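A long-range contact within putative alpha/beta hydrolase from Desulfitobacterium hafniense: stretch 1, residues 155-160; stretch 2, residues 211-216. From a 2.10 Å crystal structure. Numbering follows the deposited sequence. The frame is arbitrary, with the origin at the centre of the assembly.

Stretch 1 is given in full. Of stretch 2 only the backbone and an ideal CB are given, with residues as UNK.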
# COMPACT_ATOMS: atom_id res chain seq x y z
N LYS A 155 -18.47 -3.86 -1.69
CA LYS A 155 -18.62 -2.70 -0.84
C LYS A 155 -18.58 -3.14 0.63
O LYS A 155 -17.87 -2.54 1.43
CB LYS A 155 -19.95 -2.02 -1.13
CG LYS A 155 -20.20 -0.74 -0.37
CD LYS A 155 -21.51 -0.11 -0.82
CE LYS A 155 -22.65 -0.77 -0.12
NZ LYS A 155 -23.88 -0.20 -0.64
N GLU A 156 -19.30 -4.22 0.93
CA GLU A 156 -19.47 -4.73 2.31
C GLU A 156 -18.21 -5.39 2.77
O GLU A 156 -17.80 -5.19 3.89
CB GLU A 156 -20.62 -5.75 2.45
CG GLU A 156 -21.99 -5.20 2.13
CD GLU A 156 -22.21 -5.01 0.63
OE1 GLU A 156 -21.29 -5.32 -0.19
OE2 GLU A 156 -23.29 -4.49 0.28
N ASN A 157 -17.58 -6.16 1.89
CA ASN A 157 -16.33 -6.80 2.24
C ASN A 157 -15.20 -5.82 2.64
O ASN A 157 -14.44 -6.09 3.60
CB ASN A 157 -15.86 -7.72 1.13
CG ASN A 157 -16.82 -8.88 0.90
OD1 ASN A 157 -17.58 -9.28 1.81
ND2 ASN A 157 -16.83 -9.38 -0.31
N MSE A 158 -15.11 -4.72 1.90
CA MSE A 158 -14.12 -3.69 2.21
C MSE A 158 -14.53 -2.86 3.43
O MSE A 158 -13.74 -2.05 3.90
CB MSE A 158 -13.90 -2.81 1.01
CG MSE A 158 -13.32 -3.57 -0.17
SE MSE A 158 -12.99 -2.24 -1.61
CE MSE A 158 -11.18 -1.79 -1.10
N GLY A 159 -15.75 -3.01 3.96
CA GLY A 159 -16.10 -2.41 5.29
C GLY A 159 -16.92 -1.15 5.18
O GLY A 159 -16.93 -0.31 6.09
N PHE A 160 -17.69 -1.08 4.10
CA PHE A 160 -18.47 0.10 3.79
C PHE A 160 -19.95 -0.17 3.61
O PHE A 160 -20.61 0.47 2.78
CB PHE A 160 -17.90 0.77 2.53
CG PHE A 160 -16.49 1.22 2.68
CD1 PHE A 160 -16.16 2.23 3.59
CD2 PHE A 160 -15.47 0.64 1.91
CE1 PHE A 160 -14.84 2.65 3.74
CE2 PHE A 160 -14.16 1.05 2.06
CZ PHE A 160 -13.84 2.06 2.99
N UNK A 211 -11.52 -2.59 11.56
CA UNK A 211 -12.50 -3.50 12.13
C UNK A 211 -13.72 -3.81 11.28
O UNK A 211 -14.39 -4.78 11.51
CB UNK A 211 -12.98 -2.92 13.46
N UNK A 212 -14.07 -2.96 10.35
CA UNK A 212 -15.20 -3.27 9.46
C UNK A 212 -14.84 -4.12 8.26
O UNK A 212 -15.74 -4.59 7.57
CB UNK A 212 -15.83 -1.97 8.96
N UNK A 213 -13.53 -4.26 7.99
CA UNK A 213 -13.08 -5.18 6.93
C UNK A 213 -13.41 -6.59 7.34
O UNK A 213 -12.79 -7.17 8.23
CB UNK A 213 -11.58 -5.04 6.66
N UNK A 214 -14.38 -7.15 6.66
CA UNK A 214 -14.88 -8.50 6.95
C UNK A 214 -13.78 -9.56 6.98
O UNK A 214 -13.79 -10.43 7.81
CB UNK A 214 -15.93 -8.89 5.91
N UNK A 215 -12.78 -9.45 6.13
CA UNK A 215 -11.71 -10.44 6.10
C UNK A 215 -10.39 -9.79 6.40
O UNK A 215 -9.34 -10.28 5.96
CB UNK A 215 -11.65 -11.15 4.75
N UNK A 216 -10.41 -8.72 7.19
CA UNK A 216 -9.20 -7.97 7.51
C UNK A 216 -8.04 -8.82 8.00
O UNK A 216 -6.89 -8.50 7.71
CB UNK A 216 -9.52 -6.92 8.57

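Stretch 1 presents the end of a helix, closed by a Schellman motif at Gly159, and its main offer to the second stretch is backbone: the carbonyls of 156, 157 and 158 and the bare CA of Gly159.

Position 211 lies out of reach of these residues, and its phi/psi of -60/-23 would admit almost any side chain. The deposited residue is glycine, and nothing in this contact accounts for it.

Position 212 comes closest through its backbone. Its carbonyl O sits 3.2 Å from Gly159 CA, a CA-H...O contact, and a CB on Gly159 would lie 3.0 Å from the carbonyl C of 212, so the approach depends on that glycine. The CA-to-CB bond at 212 points sideways, with the ideal CB 3.5 Å from Gly159 O. A small or polar side chain would suit, particularly one able to reach that acceptor directly or through water. The residue is Asn212, chi1 m, and it takes the water route: one water lies 2.9 Å from Gly159 O, in position to donate to it, and its O accepts from Asn212 ND2 at 3.1 Å.

Position 213 also points sideways, its ideal CB 4.3 Å from Asn157 O and 4.6 Å from Met158 O. The two carbonyls would tolerate aliphatic carbons and could welcome a donor; because the CB points sideways, a long chain could also run past them. Met, Gln, Glu or Lys would all be plausible. Glu213 (m, t) passes its CG 3.8 Å from Met158 O, while its carboxylate is hydrogen-bonded outside the two stretches. Its backbone opens a type I turn, closed by the hydrogen bond from the N of 216 to Glu213 O at 3.0 Å.

Position 214 faces the helix end. Its amide is the anchor: the N donates to Asn157 O at 3.2 Å, the one direct hydrogen bond across the contact, so proline is excluded if that bond is to form. CB points toward stretch 1, near Asn157 O and, farther off, Glu156 O; a side chain of some length could go on to reach the CB of Glu156, so Ile, Leu or Met could pack. Ile214 (m, t) extends CD1 to 3.5 Å from Glu156 O and 4.5 Å from Glu156 CB.

At position 215 the CB points sideways and finds nothing of stretch 1 within 5.5 Å. Only a long side chain could return to the Asn157 amide; Tyr, Phe, Arg or Gln might. Tyr215 does so, CE2 standing 3.7 Å from Asn157 OD1 in an oblique approach.

Position 216 makes no contact. A CB there would be crowded by the carbonyl O of Glu213 at 3.3 Å, which favours the deposited Gly216.

Stretch 2 211-216: GNEIYG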
# COMPACT_ATOMS: atom_id res chain seq x y z
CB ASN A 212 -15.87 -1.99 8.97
CG ASN A 212 -16.61 -1.28 10.07
OD1 ASN A 212 -16.81 -1.84 11.15
ND2 ASN A 212 -17.03 -0.05 9.80
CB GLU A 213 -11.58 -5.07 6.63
CG GLU A 213 -11.16 -3.71 6.09
CD GLU A 213 -9.68 -3.67 5.69
OE1 GLU A 213 -8.80 -3.40 6.57
OE2 GLU A 213 -9.39 -3.89 4.48
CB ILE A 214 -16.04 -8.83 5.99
CG1 ILE A 214 -17.18 -7.81 6.27
CG2 ILE A 214 -16.47 -10.30 6.11
CD1 ILE A 214 -18.50 -8.11 5.59
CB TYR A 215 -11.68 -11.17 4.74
CG TYR A 215 -13.03 -11.72 4.38
CD1 TYR A 215 -13.61 -12.76 5.14
CD2 TYR A 215 -13.77 -11.20 3.30
CE1 TYR A 215 -14.87 -13.27 4.82
CE2 TYR A 215 -15.02 -11.70 2.97
CZ TYR A 215 -15.57 -12.74 3.73
OH TYR A 215 -16.83 -13.23 3.43
O HOH W 1 -16.46 2.10 7.57
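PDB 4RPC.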